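2-polyprenyl-6-methoxyphenol hydroxylase-like FAD-dependent oxidoreductase (Streptomyces sp. NRRL 11266, PDB 6UI5) binds flavin-adenine dinucleotide in a Rossmann-type domain, as a member of a family of FAD-dependent oxidoreductases, and probably carries a thioredoxin-like region at its C-terminal end. Local coordinates at residues A[71-74]-A[79-82]; A[272-277]-A[284-289]; A[304-309]-A[329-334]. All coordinates share one frame; numbering follows the deposited sequence.

How the interactions relate
The three contacts follow one another along the chain, and all lie within the FAD binding domain. Interaction 1 is a hairpin of strands 69-75 and 78-80, its centre about 29 Å from that of interaction 2 and about 26 Å from that of interaction 3. Interactions 2 and 3 are buried neighbours, with centres about 11 Å apart. They touch where the Tyr-274 ring packs on the backbone at Arg-331 and His-332. Asp-303, on helix 295-316, binds His-287 of interaction 2 and Arg-331 of interaction 3. Segment 284-289, which reaches the FAD at Asp-284, and loop 272-277 are thereby tied to helices 295-316 and 325-346. The hairpin lies at the surface, its nearest atoms about 12 Å from interaction 2.

Interaction 1. Residues A[71-74]-A[79-82]; sequences PEVR and RLAF
The carboxylate of Glu-72 lies across the side chain of Arg-79 and meets it at NE instead of at the two terminal nitrogens. OE1 of Glu-72 is 3.0 Å from NE of Arg-79. This is a salt bridge, but its hydrogen bond is weak, because the N-H...O angle is only 123°. OE2 of Glu-72 sits against the aliphatic part of the same chain, 3.0 Å from CD of Arg-79. The two side chains cross at about a right angle, and the carboxylate and guanidinium planes are 30° apart. The extended chain of Arg-79 carries its far end past Glu-72, where NH2 forms a salt bridge with Glu-83. Arg-74 joins the same network through a long approach of NH2 to Glu-72 OE2, by charge alone. The segments belong to an antiparallel beta hairpin. Arg-74 and Arg-79 form a non-hydrogen-bonded pair, their CA atoms 4.7 Å apart. Leu-80 N donates to Val-73 O at 2.9 Å. Beyond Leu-80 the chain bends in an inverse gamma turn centred on Ala-81. Phe-82 then comes back to Val-73. With CG1 of Val-73 anti to the backbone N (chi1 169°), its two methyls serve two partners. CG1 of Val-73 packs on CD1 of Leu-80 at 3.7 Å, and CG2 of Val-73 meets CD1 of Phe-82 at 3.9 Å. Helix 369-379 covers this apolar group: Val-73 and Leu-80 touch Val-379, and Phe-82 touches Ala-376. The hairpin thus has one charged side, with Arg-74 and Arg-79, and one apolar side, with Val-73 and Leu-80. The acidic group of Glu-72 between the two arginines would probably offset part of their positive charge, whereas the apolar side joins the hairpin to the helix.

Interaction 2. Residues A[272-277]-A[284-289]; sequences EQYRKG and DAAHVH. With FAD (flavin-adenine dinucleotide), chain C.
Asp-284 N donates to O2P of the FAD at 2.8 Å, in a nearly straight bond of 170°. OD1 of Asp-284 also approaches the ribityl O3', but too closely for the geometry of that bond to be trusted. Ala-286 and His-287, which follow in the chain, pack on Tyr-274 of the loop 272-277. The methyl of Ala-286 lies over the centre of one face of the Tyr-274 ring. CB of Ala-286 is 3.8 Å from the ring centroid of Tyr-274 and 7° off the normal, a CH-pi contact. CG of Tyr-274 stands beside the backbone N (chi1 -64°), and the ring reaches Ala-286 from there. His-287 comes to the hydroxyl end, with CD2 of His-287 3.2 Å from OH of Tyr-274. No hydrogen bond links the segments. Tyr-274 OH is bonded to Asn-270, and His-287 NE2 to Asp-303. Strand 287-288 runs antiparallel to strand 257-271, and the loop leads from that strand into 279-281, an outer strand of the parallel sheet. Helix 325-346 meets Tyr-274 at Tyr-327 and His-328, while helix 295-316 meets His-287 at Thr-299.

Interaction 3. Residues A[304-309]-A[329-334]; sequences AVNLGW and VERHLA
This is a buried helix-helix contact, in which Asn-306 of helix 295-316 meets Glu-330 and Arg-331 of helix 325-346. A single hydrogen bond joins the two segments directly. ND2 of Asn-306 donates to OE2 of Glu-330 at 2.7 Å, with an N-H...O angle of 163°. The carboxylate oxygen lies 9° out of the amide plane and accepts on its anti lone pair, on the side away from OE1. The amide and carboxylate planes are steeply turned against each other. Asn-306 has CG anti to its own N (chi1 -172°), which extends the amide across to the other helix. The segments run in roughly opposite directions, so the two consecutive helices form an antiparallel helical hairpin within the FAD binding domain. Lys-310 closes the polar group from one turn further along. NZ of Lys-310 forms a salt bridge with OE2 of Glu-330 and a hydrogen bond with OD1 of Asn-306. OE2 is therefore gripped by an amide and an ammonium group, which would probably favour the charged carboxylate in this buried place. OE1 of Glu-330 forms a salt bridge with Arg-469, so Glu-330 also connects the helix pair with the C-terminal region. The aliphatic part of Arg-331 packs along Asn-306. CG of Arg-331 is 3.8 Å from CG of Asn-306, and CD of Arg-331 lies against CB of Asn-306. The two side chains pass each other in opposite directions, and the bent chain of Arg-331 brings NH1 to a salt bridge with Asp-303, three residues before Asn-306 on helix 295-316.

Interaction 1. Residues A[71-74]-A[79-82]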
loop_
_atom_site.group_PDB
_atom_site.type_symbol
_atom_site.label_atom_id
_atom_site.label_comp_id
_atom_site.label_asym_id
_atom_site.label_seq_id
_atom_site.Cartn_x
_atom_site.Cartn_y
_atom_site.Cartn_z
ATOM N N PRO A 71 24.099 2.938 -1.992
ATOM C CA PRO A 71 23.495 2.852 -0.660
ATOM C C PRO A 71 22.045 3.276 -0.651
ATOM O O PRO A 71 21.522 3.755 0.365
ATOM C CB PRO A 71 24.366 3.807 0.160
ATOM C CG PRO A 71 24.881 4.837 -0.882
ATOM C CD PRO A 71 24.531 4.313 -2.276
ATOM N N GLU A 72 21.380 3.088 -1.780
ATOM C CA GLU A 72 19.965 3.366 -1.884
ATOM C C GLU A 72 19.207 2.076 -2.149
ATOM O O GLU A 72 19.567 1.298 -3.038
ATOM C CB GLU A 72 19.722 4.421 -2.953
ATOM C CG GLU A 72 19.875 5.809 -2.351
ATOM C CD GLU A 72 18.677 6.219 -1.483
ATOM O OE1 GLU A 72 18.489 5.725 -0.345
ATOM O OE2 GLU A 72 17.883 7.036 -1.954
ATOM N N VAL A 73 18.195 1.835 -1.327
ATOM C CA VAL A 73 17.291 0.702 -1.453
ATOM C C VAL A 73 16.008 1.237 -2.058
ATOM O O VAL A 73 15.343 2.087 -1.451
ATOM C CB VAL A 73 17.016 0.047 -0.090
ATOM C CG1 VAL A 73 15.882 -0.928 -0.218
ATOM C CG2 VAL A 73 18.288 -0.628 0.487
ATOM N N ARG A 74 15.646 0.749 -3.242
ATOM C CA ARG A 74 14.519 1.295 -3.979
ATOM C C ARG A 74 13.310 0.368 -3.880
ATOM O O ARG A 74 13.444 -0.826 -3.636
ATOM C CB ARG A 74 14.896 1.542 -5.450
ATOM C CG ARG A 74 16.110 2.465 -5.627
ATOM C CD ARG A 74 15.930 3.534 -6.721
ATOM N NE ARG A 74 16.777 4.713 -6.486
ATOM C CZ ARG A 74 16.332 5.907 -6.075
ATOM N NH1 ARG A 74 15.032 6.108 -5.868
ATOM N NH2 ARG A 74 17.187 6.911 -5.882
ATOM N N ARG A 79 12.452 5.742 -3.307
ATOM C CA ARG A 79 13.448 5.559 -2.265
ATOM C C ARG A 79 12.819 4.957 -1.026
ATOM O O ARG A 79 11.726 5.353 -0.637
ATOM C CB ARG A 79 14.078 6.892 -1.879
ATOM C CG ARG A 79 15.106 6.729 -0.812
ATOM C CD ARG A 79 15.632 8.045 -0.285
ATOM N NE ARG A 79 16.562 7.763 0.794
ATOM C CZ ARG A 79 16.218 7.611 2.069
ATOM N NH1 ARG A 79 14.954 7.741 2.466
ATOM N NH2 ARG A 79 17.163 7.342 2.953
ATOM N N LEU A 80 13.536 4.037 -0.377
ATOM C CA LEU A 80 13.136 3.507 0.924
ATOM C C LEU A 80 14.105 3.982 2.003
ATOM O O LEU A 80 15.325 3.825 1.860
ATOM C CB LEU A 80 13.083 1.981 0.918
ATOM C CG LEU A 80 12.049 1.333 0.018
ATOM C CD1 LEU A 80 12.281 -0.165 -0.004
ATOM C CD2 LEU A 80 10.689 1.639 0.558
ATOM N N ALA A 81 13.555 4.556 3.082
ATOM C CA ALA A 81 14.340 5.034 4.227
ATOM C C ALA A 81 15.006 3.849 4.933
ATOM O O ALA A 81 14.564 3.364 5.977
ATOM C CB ALA A 81 13.457 5.824 5.193
ATOM N N PHE A 82 16.097 3.367 4.341
ATOM C CA PHE A 82 16.765 2.204 4.906
ATOM C C PHE A 82 17.478 2.534 6.213
ATOM O O PHE A 82 17.707 1.629 7.022
ATOM C CB PHE A 82 17.745 1.618 3.879
ATOM C CG PHE A 82 18.444 0.350 4.338
ATOM C CD1 PHE A 82 17.764 -0.863 4.391
ATOM C CD2 PHE A 82 19.783 0.373 4.708
ATOM C CE1 PHE A 82 18.421 -2.034 4.809
ATOM C CE2 PHE A 82 20.442 -0.795 5.118
ATOM C CZ PHE A 82 19.762 -1.991 5.168
#

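Interaction 2. Residues A[272-277]-A[284-289]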
loop_
_atom_site.group_PDB
_atom_site.type_symbol
_atom_site.label_atom_id
_atom_site.label_comp_id
_atom_site.label_asym_id
_atom_site.label_seq_id
_atom_site.Cartn_x
_atom_site.Cartn_y
_atom_site.Cartn_z
ATOM N N GLU A 272 2.952 -24.361 -3.191
ATOM C CA GLU A 272 2.024 -24.468 -2.066
ATOM C C GLU A 272 2.653 -25.161 -0.859
ATOM O O GLU A 272 2.342 -24.819 0.283
ATOM C CB GLU A 272 0.774 -25.221 -2.507
ATOM C CG GLU A 272 -0.278 -25.308 -1.439
ATOM C CD GLU A 272 -1.361 -26.312 -1.763
ATOM O OE1 GLU A 272 -1.654 -26.517 -2.967
ATOM O OE2 GLU A 272 -1.916 -26.893 -0.803
ATOM N N GLN A 273 3.540 -26.119 -1.093
ATOM C CA GLN A 273 4.189 -26.898 -0.045
ATOM C C GLN A 273 5.665 -26.981 -0.413
ATOM O O GLN A 273 6.000 -27.617 -1.417
ATOM C CB GLN A 273 3.575 -28.306 0.063
ATOM C CG GLN A 273 2.128 -28.315 0.479
ATOM C CD GLN A 273 1.929 -27.679 1.856
ATOM O OE1 GLN A 273 2.796 -27.780 2.729
ATOM N NE2 GLN A 273 0.793 -27.008 2.045
ATOM N N TYR A 274 6.555 -26.347 0.366
ATOM C CA TYR A 274 7.968 -26.511 0.039
ATOM C C TYR A 274 8.490 -27.865 0.472
ATOM O O TYR A 274 9.687 -28.133 0.292
ATOM C CB TYR A 274 8.868 -25.441 0.669
ATOM C CG TYR A 274 8.675 -24.003 0.235
ATOM C CD1 TYR A 274 7.563 -23.605 -0.481
ATOM C CD2 TYR A 274 9.623 -23.035 0.555
ATOM C CE1 TYR A 274 7.384 -22.285 -0.857
ATOM C CE2 TYR A 274 9.450 -21.700 0.181
ATOM C CZ TYR A 274 8.319 -21.335 -0.514
ATOM O OH TYR A 274 8.113 -20.015 -0.879
ATOM N N ARG A 275 7.631 -28.713 1.039
ATOM C CA ARG A 275 8.043 -30.029 1.507
ATOM C C ARG A 275 6.929 -31.038 1.277
ATOM O O ARG A 275 5.765 -30.753 1.559
ATOM C CB ARG A 275 8.390 -30.002 2.997
ATOM C CG ARG A 275 8.705 -31.375 3.512
ATOM C CD ARG A 275 8.405 -31.570 4.989
ATOM N NE ARG A 275 8.884 -32.896 5.369
ATOM C CZ ARG A 275 8.948 -33.364 6.609
ATOM N NH1 ARG A 275 8.549 -32.621 7.638
ATOM N NH2 ARG A 275 9.418 -34.585 6.819
ATOM N N LYS A 276 7.286 -32.228 0.787
ATOM C CA LYS A 276 6.354 -33.340 0.738
ATOM C C LYS A 276 7.075 -34.589 1.254
ATOM O O LYS A 276 7.362 -35.504 0.505
ATOM C CB LYS A 276 5.778 -33.548 -0.667
ATOM C CG LYS A 276 4.758 -34.695 -0.750
ATOM C CD LYS A 276 3.909 -34.713 -2.039
ATOM C CE LYS A 276 3.401 -33.314 -2.420
ATOM N NZ LYS A 276 2.295 -32.670 -1.619
ATOM N N GLY A 277 7.381 -34.607 2.552
ATOM C CA GLY A 277 7.956 -35.759 3.224
ATOM C C GLY A 277 9.104 -36.430 2.496
ATOM O O GLY A 277 8.873 -37.228 1.587
ATOM N N ASP A 284 14.429 -21.256 -6.888
ATOM C CA ASP A 284 13.488 -20.971 -7.969
ATOM C C ASP A 284 12.449 -22.062 -8.116
ATOM O O ASP A 284 11.297 -21.771 -8.458
ATOM C CB ASP A 284 14.225 -20.772 -9.287
ATOM C CG ASP A 284 14.389 -19.308 -9.627
ATOM O OD1 ASP A 284 14.177 -18.470 -8.707
ATOM O OD2 ASP A 284 14.723 -18.997 -10.798
ATOM N N ALA A 285 12.820 -23.313 -7.840
ATOM C CA ALA A 285 11.820 -24.376 -7.761
ATOM C C ALA A 285 10.713 -24.077 -6.740
ATOM O O ALA A 285 9.602 -24.596 -6.874
ATOM C CB ALA A 285 12.506 -25.702 -7.422
ATOM N N ALA A 286 10.979 -23.272 -5.714
ATOM C CA ALA A 286 9.924 -22.964 -4.760
ATOM C C ALA A 286 9.202 -21.661 -5.074
ATOM O O ALA A 286 8.011 -21.538 -4.742
ATOM C CB ALA A 286 10.485 -22.919 -3.326
ATOM N N HIS A 287 9.868 -20.711 -5.738
ATOM C CA HIS A 287 9.265 -19.392 -5.898
ATOM C C HIS A 287 10.084 -18.589 -6.897
ATOM O O HIS A 287 11.324 -18.639 -6.872
ATOM C CB HIS A 287 9.203 -18.648 -4.542
ATOM C CG HIS A 287 10.428 -18.855 -3.717
ATOM N ND1 HIS A 287 11.582 -18.124 -3.909
ATOM C CD2 HIS A 287 10.714 -19.770 -2.759
ATOM C CE1 HIS A 287 12.520 -18.561 -3.078
ATOM N NE2 HIS A 287 12.019 -19.559 -2.370
ATOM N N VAL A 288 9.376 -17.826 -7.740
ATOM C CA VAL A 288 9.971 -17.011 -8.801
ATOM C C VAL A 288 9.113 -15.772 -8.999
ATOM O O VAL A 288 7.922 -15.764 -8.681
ATOM C CB VAL A 288 10.073 -17.749 -10.159
ATOM C CG1 VAL A 288 11.018 -18.962 -10.060
ATOM C CG2 VAL A 288 8.694 -18.149 -10.610
ATOM N N HIS A 289 9.716 -14.733 -9.580
ATOM C CA HIS A 289 9.107 -13.407 -9.663
ATOM C C HIS A 289 10.091 -12.538 -10.424
ATOM O O HIS A 289 11.208 -12.967 -10.726
ATOM C CB HIS A 289 8.830 -12.816 -8.281
ATOM C CG HIS A 289 9.972 -12.989 -7.340
ATOM N ND1 HIS A 289 11.172 -12.329 -7.500
ATOM C CD2 HIS A 289 10.130 -13.801 -6.270
ATOM C CE1 HIS A 289 12.009 -12.704 -6.548
ATOM N NE2 HIS A 289 11.403 -13.597 -5.789
HETATM P PA FAD C . 18.704 -21.783 -10.969
HETATM O O1A FAD C . 19.624 -20.582 -10.947
HETATM O O2A FAD C . 17.737 -21.625 -12.131
HETATM O O5B FAD C . 19.567 -23.197 -10.944
HETATM C C5B FAD C . 18.904 -24.435 -11.148
HETATM C C4B FAD C . 19.952 -25.476 -11.659
HETATM O O4B FAD C . 19.474 -26.694 -11.738
HETATM C C3B FAD C . 20.383 -25.121 -13.102
HETATM O O3B FAD C . 21.724 -25.325 -13.213
HETATM C C2B FAD C . 19.606 -26.122 -13.980
HETATM O O2B FAD C . 20.284 -26.191 -15.300
HETATM C C1B FAD C . 19.735 -27.217 -13.280
HETATM N N9A FAD C . 18.734 -28.243 -13.498
HETATM C C8A FAD C . 17.427 -28.056 -13.787
HETATM N N7A FAD C . 16.836 -29.269 -13.837
HETATM C C5A FAD C . 17.778 -30.201 -13.556
HETATM C C6A FAD C . 17.733 -31.587 -13.466
HETATM N N6A FAD C . 16.765 -32.663 -13.615
HETATM N N1A FAD C . 18.835 -32.285 -13.175
HETATM C C2A FAD C . 20.004 -31.645 -12.954
HETATM N N3A FAD C . 20.045 -30.284 -13.028
HETATM C C4A FAD C . 18.941 -29.565 -13.331
HETATM N N1 FAD C . 18.960 -12.609 -9.249
HETATM C C2 FAD C . 19.408 -11.438 -8.440
HETATM O O2 FAD C . 19.709 -11.550 -7.297
HETATM N N3 FAD C . 19.479 -10.100 -9.095
HETATM C C4 FAD C . 19.113 -9.971 -10.507
HETATM O O4 FAD C . 19.160 -8.922 -11.057
HETATM C C4X FAD C . 18.662 -11.177 -11.293
HETATM N N5 FAD C . 18.308 -10.980 -12.679
HETATM C C5X FAD C . 17.848 -12.146 -13.475
HETATM C C6 FAD C . 17.502 -11.943 -14.813
HETATM C C7 FAD C . 17.075 -13.017 -15.585
HETATM C C7M FAD C . 16.772 -12.498 -16.984
HETATM C C8 FAD C . 16.985 -14.310 -15.046
HETATM C C8M FAD C . 16.507 -15.433 -15.976
HETATM C C9 FAD C . 17.330 -14.517 -13.699
HETATM C C9A FAD C . 17.762 -13.436 -12.894
HETATM N N10 FAD C . 18.125 -13.638 -11.440
HETATM C C10 FAD C . 18.584 -12.487 -10.667
HETATM C "C1'" FAD C . 18.063 -15.001 -10.873
HETATM C "C2'" FAD C . 17.192 -15.270 -9.634
HETATM O "O2'" FAD C . 17.825 -14.896 -8.467
HETATM C "C3'" FAD C . 16.977 -16.772 -9.460
HETATM O "O3'" FAD C . 15.973 -16.926 -8.507
HETATM C "C4'" FAD C . 18.191 -17.567 -8.940
HETATM O "O4'" FAD C . 19.324 -17.492 -9.759
HETATM C "C5'" FAD C . 17.701 -19.020 -8.953
HETATM O "O5'" FAD C . 18.505 -19.832 -8.145
HETATM P P FAD C . 18.250 -21.464 -8.085
HETATM O O1P FAD C . 19.545 -22.145 -7.711
HETATM O O2P FAD C . 17.094 -21.882 -7.197
HETATM O O3P FAD C . 17.762 -21.867 -9.612
#

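Interaction 3. Residues A[304-309]-A[329-334]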
loop_
_atom_site.group_PDB
_atom_site.type_symbol
_atom_site.label_atom_id
_atom_site.label_comp_id
_atom_site.label_asym_id
_atom_site.label_seq_id
_atom_site.Cartn_x
_atom_site.Cartn_y
_atom_site.Cartn_z
ATOM N N ALA A 304 18.322 -22.272 1.582
ATOM C CA ALA A 304 19.276 -23.333 1.879
ATOM C C ALA A 304 19.819 -23.199 3.289
ATOM O O ALA A 304 20.055 -24.207 3.976
ATOM C CB ALA A 304 20.432 -23.312 0.864
ATOM N N VAL A 305 20.072 -21.967 3.724
ATOM C CA VAL A 305 20.592 -21.781 5.072
ATOM C C VAL A 305 19.567 -22.264 6.089
ATOM O O VAL A 305 19.909 -22.968 7.043
ATOM C CB VAL A 305 21.005 -20.313 5.268
ATOM C CG1 VAL A 305 21.384 -20.030 6.710
ATOM C CG2 VAL A 305 22.195 -20.000 4.330
ATOM N N ASN A 306 18.282 -21.994 5.833
ATOM C CA ASN A 306 17.231 -22.520 6.698
ATOM C C ASN A 306 17.205 -24.045 6.688
ATOM O O ASN A 306 17.146 -24.673 7.745
ATOM C CB ASN A 306 15.878 -21.971 6.272
ATOM C CG ASN A 306 14.783 -22.329 7.268
ATOM O OD1 ASN A 306 14.396 -23.490 7.382
ATOM N ND2 ASN A 306 14.302 -21.335 8.019
ATOM N N LEU A 307 17.254 -24.667 5.500
ATOM C CA LEU A 307 17.009 -26.109 5.439
ATOM C C LEU A 307 18.252 -26.936 5.744
ATOM O O LEU A 307 18.144 -28.007 6.357
ATOM C CB LEU A 307 16.453 -26.497 4.075
ATOM C CG LEU A 307 16.311 -27.994 3.872
ATOM C CD1 LEU A 307 15.308 -28.510 4.862
ATOM C CD2 LEU A 307 15.887 -28.315 2.439
ATOM N N GLY A 308 19.431 -26.483 5.328
ATOM C CA GLY A 308 20.634 -27.154 5.779
ATOM C C GLY A 308 20.918 -26.772 7.220
ATOM O O GLY A 308 21.123 -25.583 7.536
ATOM N N TRP A 309 20.895 -27.797 8.080
ATOM C CA TRP A 309 21.061 -27.800 9.542
ATOM C C TRP A 309 19.841 -28.529 10.093
ATOM O O TRP A 309 19.990 -29.509 10.835
ATOM C CB TRP A 309 21.297 -26.411 10.185
ATOM C CG TRP A 309 20.079 -25.538 10.649
ATOM C CD1 TRP A 309 19.583 -24.432 10.023
ATOM C CD2 TRP A 309 19.290 -25.699 11.844
ATOM N NE1 TRP A 309 18.508 -23.911 10.723
ATOM C CE2 TRP A 309 18.314 -24.669 11.849
ATOM C CE3 TRP A 309 19.313 -26.612 12.906
ATOM C CZ2 TRP A 309 17.363 -24.533 12.876
ATOM C CZ3 TRP A 309 18.368 -26.471 13.939
ATOM C CH2 TRP A 309 17.412 -25.435 13.909
ATOM N N VAL A 329 7.071 -23.724 7.048
ATOM C CA VAL A 329 6.438 -22.599 7.734
ATOM C C VAL A 329 7.257 -21.335 7.549
ATOM O O VAL A 329 6.748 -20.287 7.132
ATOM C CB VAL A 329 6.253 -22.904 9.224
ATOM C CG1 VAL A 329 5.595 -21.698 9.896
ATOM C CG2 VAL A 329 5.438 -24.150 9.389
ATOM N N GLU A 330 8.546 -21.425 7.859
ATOM C CA GLU A 330 9.391 -20.246 7.829
ATOM C C GLU A 330 9.599 -19.762 6.409
ATOM O O GLU A 330 9.525 -18.556 6.148
ATOM C CB GLU A 330 10.727 -20.556 8.504
ATOM C CG GLU A 330 10.656 -20.353 9.997
ATOM C CD GLU A 330 11.662 -21.194 10.759
ATOM O OE1 GLU A 330 11.411 -21.467 11.953
ATOM O OE2 GLU A 330 12.702 -21.569 10.176
ATOM N N ARG A 331 9.828 -20.686 5.470
ATOM C CA ARG A 331 10.300 -20.280 4.151
ATOM C C ARG A 331 9.185 -20.039 3.153
ATOM O O ARG A 331 9.319 -19.149 2.308
ATOM C CB ARG A 331 11.283 -21.307 3.641
ATOM C CG ARG A 331 12.598 -21.187 4.413
ATOM C CD ARG A 331 13.471 -20.175 3.708
ATOM N NE ARG A 331 13.346 -18.811 4.178
ATOM C CZ ARG A 331 13.880 -17.767 3.557
ATOM N NH1 ARG A 331 14.551 -17.949 2.412
ATOM N NH2 ARG A 331 13.756 -16.545 4.082
ATOM N N HIS A 332 8.058 -20.739 3.262
ATOM C CA HIS A 332 6.922 -20.374 2.427
ATOM C C HIS A 332 6.494 -18.930 2.670
ATOM O O HIS A 332 6.081 -18.243 1.727
ATOM C CB HIS A 332 5.750 -21.319 2.661
ATOM C CG HIS A 332 4.547 -20.998 1.830
ATOM N ND1 HIS A 332 3.761 -19.889 2.058
ATOM C CD2 HIS A 332 3.992 -21.644 0.778
ATOM C CE1 HIS A 332 2.774 -19.862 1.177
ATOM N NE2 HIS A 332 2.889 -20.919 0.394
ATOM N N LEU A 333 6.568 -18.451 3.925
ATOM C CA LEU A 333 6.194 -17.058 4.187
ATOM C C LEU A 333 7.123 -16.124 3.443
ATOM O O LEU A 333 6.676 -15.149 2.836
ATOM C CB LEU A 333 6.222 -16.734 5.691
ATOM C CG LEU A 333 6.271 -15.263 6.164
ATOM C CD1 LEU A 333 5.000 -14.449 5.767
ATOM C CD2 LEU A 333 6.417 -15.159 7.717
ATOM N N ALA A 334 8.424 -16.427 3.469
ATOM C CA ALA A 334 9.403 -15.552 2.843
ATOM C C ALA A 334 9.225 -15.532 1.323
ATOM O O ALA A 334 9.335 -14.471 0.685
ATOM C CB ALA A 334 10.812 -16.008 3.243
#